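PDB 6AN0: histidinol dehydrogenase from Elizabethkingia anophelis NUHP1, which probably catalyses the last step of histidine biosynthesis, the zinc-dependent, two-stage oxidation of L-histidinol to L-histidine by NAD. Local coordinates for residues N158-T163 against N186-G191. Numbering follows the deposited sequence.
Sequences NITLCT and NIYKAG
Strands 158-163 and 186-189 are the neighbouring parallel strands of a beta-alpha-beta unit whose crossover carries helix 173-181. Leu161 is gripped at both backbone ends: its N gives a nearly straight bond to Asn186 O (3.0 Å), and its O receives Tyr188 N at 2.9 Å. Thr163 N continues the ladder to Tyr188 O (3.1 Å), almost along the C=O axis. The last rung is bent: Ala190 N reaches Thr163 O at 3.1 Å from above the carbonyl plane, as the chain leaves the strand. Next to Asn186 a water bridges the strands, donating to Ile159 O (2.6 Å) and accepting from Asn186 N.

Thr160, Cys162 and Tyr188 share one face of the sheet, over which helix 192-201 lies. Thr160 CG2, anti to its backbone N, meets the Tyr188 ring at its edge, 3.5 Å from CD1; a beta-branched residue suits an extended strand and presents a methyl here. The small, apolar Cys162 SG lies 4.2 Å from Tyr188 CB, under Ala195 and Met199. On the other face Leu161 CD2 and Ile187 CG2 touch loosely at 4.4 Å, and helix 173-181 packs on Ile187 through Leu176 and Ala179. Cys162 neighbours Tyr132, predicted to bind NAD. This layered helix-sheet-helix packing is consistent with the Rossmann-like alpha/beta fold of the histidinol dehydrogenase family.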
ATOM      1  N   ASN A 158       5.444  19.077   0.088  1.00 22.49           N
ATOM      2  CA  ASN A 158       6.889  19.047  -0.144  1.00 26.80           C
ATOM      3  C   ASN A 158       7.185  17.896  -1.101  1.00 25.14           C
ATOM      4  O   ASN A 158       7.177  16.724  -0.695  1.00 25.36           O
ATOM      5  CB  ASN A 158       7.655  18.870   1.167  1.00 26.40           C
ATOM      6  CG  ASN A 158       7.361  19.962   2.183  1.00 39.28           C
ATOM      7  OD1 ASN A 158       7.189  21.128   1.830  1.00 33.64           O
ATOM      8  ND2 ASN A 158       7.314  19.586   3.461  1.00 38.56           N
ATOM      9  N   ILE A 159       7.455  18.214  -2.364  1.00 21.69           N
ATOM     10  CA  ILE A 159       7.798  17.201  -3.363  1.00 18.95           C
ATOM     11  C   ILE A 159       9.272  17.352  -3.715  1.00 23.51           C
ATOM     12  O   ILE A 159       9.705  18.422  -4.157  1.00 23.35           O
ATOM     13  CB  ILE A 159       6.934  17.324  -4.625  1.00 20.02           C
ATOM     14  CG1 ILE A 159       5.451  17.152  -4.262  1.00 24.83           C
ATOM     15  CG2 ILE A 159       7.426  16.300  -5.666  1.00 21.13           C
ATOM     16  CD1 ILE A 159       4.471  17.534  -5.361  1.00 25.29           C
ATOM     17  N   THR A 160      10.034  16.279  -3.533  1.00 18.47           N
ATOM     18  CA  THR A 160      11.453  16.247  -3.846  1.00 22.82           C
ATOM     19  C   THR A 160      11.661  15.356  -5.059  1.00 22.09           C
ATOM     20  O   THR A 160      11.016  14.312  -5.178  1.00 22.89           O
ATOM     21  CB  THR A 160      12.252  15.709  -2.652  1.00 26.59           C
ATOM     22  OG1 THR A 160      12.367  16.741  -1.668  1.00 30.90           O
ATOM     23  CG2 THR A 160      13.646  15.248  -3.074  1.00 38.79           C
ATOM     24  N   LEU A 161      12.548  15.769  -5.969  1.00 20.27           N
ATOM     25  CA  LEU A 161      12.929  14.924  -7.099  1.00 20.92           C
ATOM     26  C   LEU A 161      14.447  14.788  -7.121  1.00 19.96           C
ATOM     27  O   LEU A 161      15.152  15.800  -7.164  1.00 19.82           O
ATOM     28  CB  LEU A 161      12.416  15.517  -8.415  1.00 19.27           C
ATOM     29  CG  LEU A 161      12.469  14.567  -9.614  1.00 26.74           C
ATOM     30  CD1 LEU A 161      11.350  14.938 -10.584  1.00 37.15           C
ATOM     31  CD2 LEU A 161      13.808  14.611 -10.322  1.00 27.13           C
ATOM     32  N   CYS A 162      14.943  13.547  -7.082  1.00 18.24           N
ATOM     33  CA  CYS A 162      16.366  13.230  -7.202  1.00 25.05           C
ATOM     34  C   CYS A 162      16.634  12.559  -8.543  1.00 22.30           C
ATOM     35  O   CYS A 162      15.932  11.614  -8.917  1.00 20.17           O
ATOM     36  CB  CYS A 162      16.829  12.285  -6.091  1.00 23.43           C
ATOM     37  SG  CYS A 162      16.899  13.032  -4.452  1.00 24.11           S
ATOM     38  N   THR A 163      17.683  13.008  -9.234  1.00 20.75           N
ATOM     39  CA  THR A 163      18.063  12.411 -10.511  1.00 20.99           C
ATOM     40  C   THR A 163      19.545  12.679 -10.712  1.00 20.73           C
ATOM     41  O   THR A 163      20.003  13.786 -10.393  1.00 23.42           O
ATOM     42  CB  THR A 163      17.206  12.985 -11.661  1.00 23.33           C
ATOM     43  OG1 THR A 163      17.451  12.271 -12.884  1.00 23.45           O
ATOM     44  CG2 THR A 163      17.470  14.462 -11.878  1.00 24.80           C
ATOM     45  N   ASN A 186      12.052  21.491  -5.770  1.00 24.84           N
ATOM     46  CA  ASN A 186      13.153  20.920  -4.993  1.00 27.50           C
ATOM     47  C   ASN A 186      13.737  19.775  -5.811  1.00 21.05           C
ATOM     48  O   ASN A 186      13.290  18.635  -5.712  1.00 25.14           O
ATOM     49  CB  ASN A 186      12.669  20.429  -3.629  1.00 29.65           C
ATOM     50  CG  ASN A 186      12.122  21.553  -2.743  1.00 37.26           C
ATOM     51  OD1 ASN A 186      12.404  22.731  -2.958  1.00 44.53           O
ATOM     52  ND2 ASN A 186      11.344  21.179  -1.732  1.00 44.33           N
ATOM     53  N   ILE A 187      14.758  20.082  -6.615  1.00 24.28           N
ATOM     54  CA  ILE A 187      15.358  19.125  -7.539  1.00 22.35           C
ATOM     55  C   ILE A 187      16.828  18.984  -7.179  1.00 23.05           C
ATOM     56  O   ILE A 187      17.545  19.989  -7.083  1.00 24.54           O
ATOM     57  CB  ILE A 187      15.192  19.581  -9.001  1.00 22.71           C
ATOM     58  CG1 ILE A 187      13.711  19.851  -9.312  1.00 22.95           C
ATOM     59  CG2 ILE A 187      15.789  18.565  -9.966  1.00 25.73           C
ATOM     60  CD1 ILE A 187      13.492  20.430 -10.700  1.00 27.45           C
ATOM     61  N   TYR A 188      17.275  17.742  -6.997  1.00 23.80           N
ATOM     62  CA  TYR A 188      18.598  17.455  -6.471  1.00 25.11           C
ATOM     63  C   TYR A 188      19.369  16.546  -7.415  1.00 27.54           C
ATOM     64  O   TYR A 188      18.835  15.550  -7.921  1.00 25.14           O
ATOM     65  CB  TYR A 188      18.494  16.816  -5.079  1.00 20.94           C
ATOM     66  CG  TYR A 188      17.695  17.678  -4.139  1.00 23.93           C
ATOM     67  CD1 TYR A 188      16.380  17.353  -3.815  1.00 26.37           C
ATOM     68  CD2 TYR A 188      18.229  18.850  -3.628  1.00 24.23           C
ATOM     69  CE1 TYR A 188      15.644  18.157  -2.959  1.00 29.34           C
ATOM     70  CE2 TYR A 188      17.503  19.653  -2.775  1.00 25.83           C
ATOM     71  CZ  TYR A 188      16.210  19.308  -2.450  1.00 28.63           C
ATOM     72  OH  TYR A 188      15.488  20.116  -1.600  1.00 29.27           O
ATOM     73  N   LYS A 189      20.638  16.886  -7.617  1.00 25.40           N
ATOM     74  CA  LYS A 189      21.559  16.102  -8.440  1.00 20.99           C
ATOM     75  C   LYS A 189      22.072  14.941  -7.596  1.00 28.42           C
ATOM     76  O   LYS A 189      23.074  15.057  -6.892  1.00 31.35           O
ATOM     77  CB  LYS A 189      22.707  16.971  -8.926  1.00 20.87           C
ATOM     78  CG  LYS A 189      22.294  18.165  -9.770  1.00 24.29           C
ATOM     79  CD  LYS A 189      23.526  19.011 -10.105  1.00 24.64           C
ATOM     80  CE  LYS A 189      23.155  20.230 -10.925  1.00 29.81           C
ATOM     81  NZ  LYS A 189      24.358  20.992 -11.378  1.00 32.85           N
ATOM     82  N   ALA A 190      21.380  13.805  -7.669  1.00 24.27           N
ATOM     83  CA  ALA A 190      21.740  12.641  -6.865  1.00 26.42           C
ATOM     84  C   ALA A 190      21.100  11.401  -7.464  1.00 21.98           C
ATOM     85  O   ALA A 190      19.947  11.444  -7.906  1.00 23.61           O
ATOM     86  CB  ALA A 190      21.279  12.789  -5.408  1.00 23.34           C
ATOM     87  N   GLY A 191      21.835  10.288  -7.446  1.00 25.55           N
ATOM     88  CA  GLY A 191      21.318   9.035  -7.955  1.00 24.52           C
ATOM     89  C   GLY A 191      21.604   7.883  -7.009  1.00 22.90           C
ATOM     90  O   GLY A 191      22.251   8.045  -5.972  1.00 23.72           O
TER
HETATM   91  O   HOH W   1       9.193  20.864  -4.953  1.00 27.87           O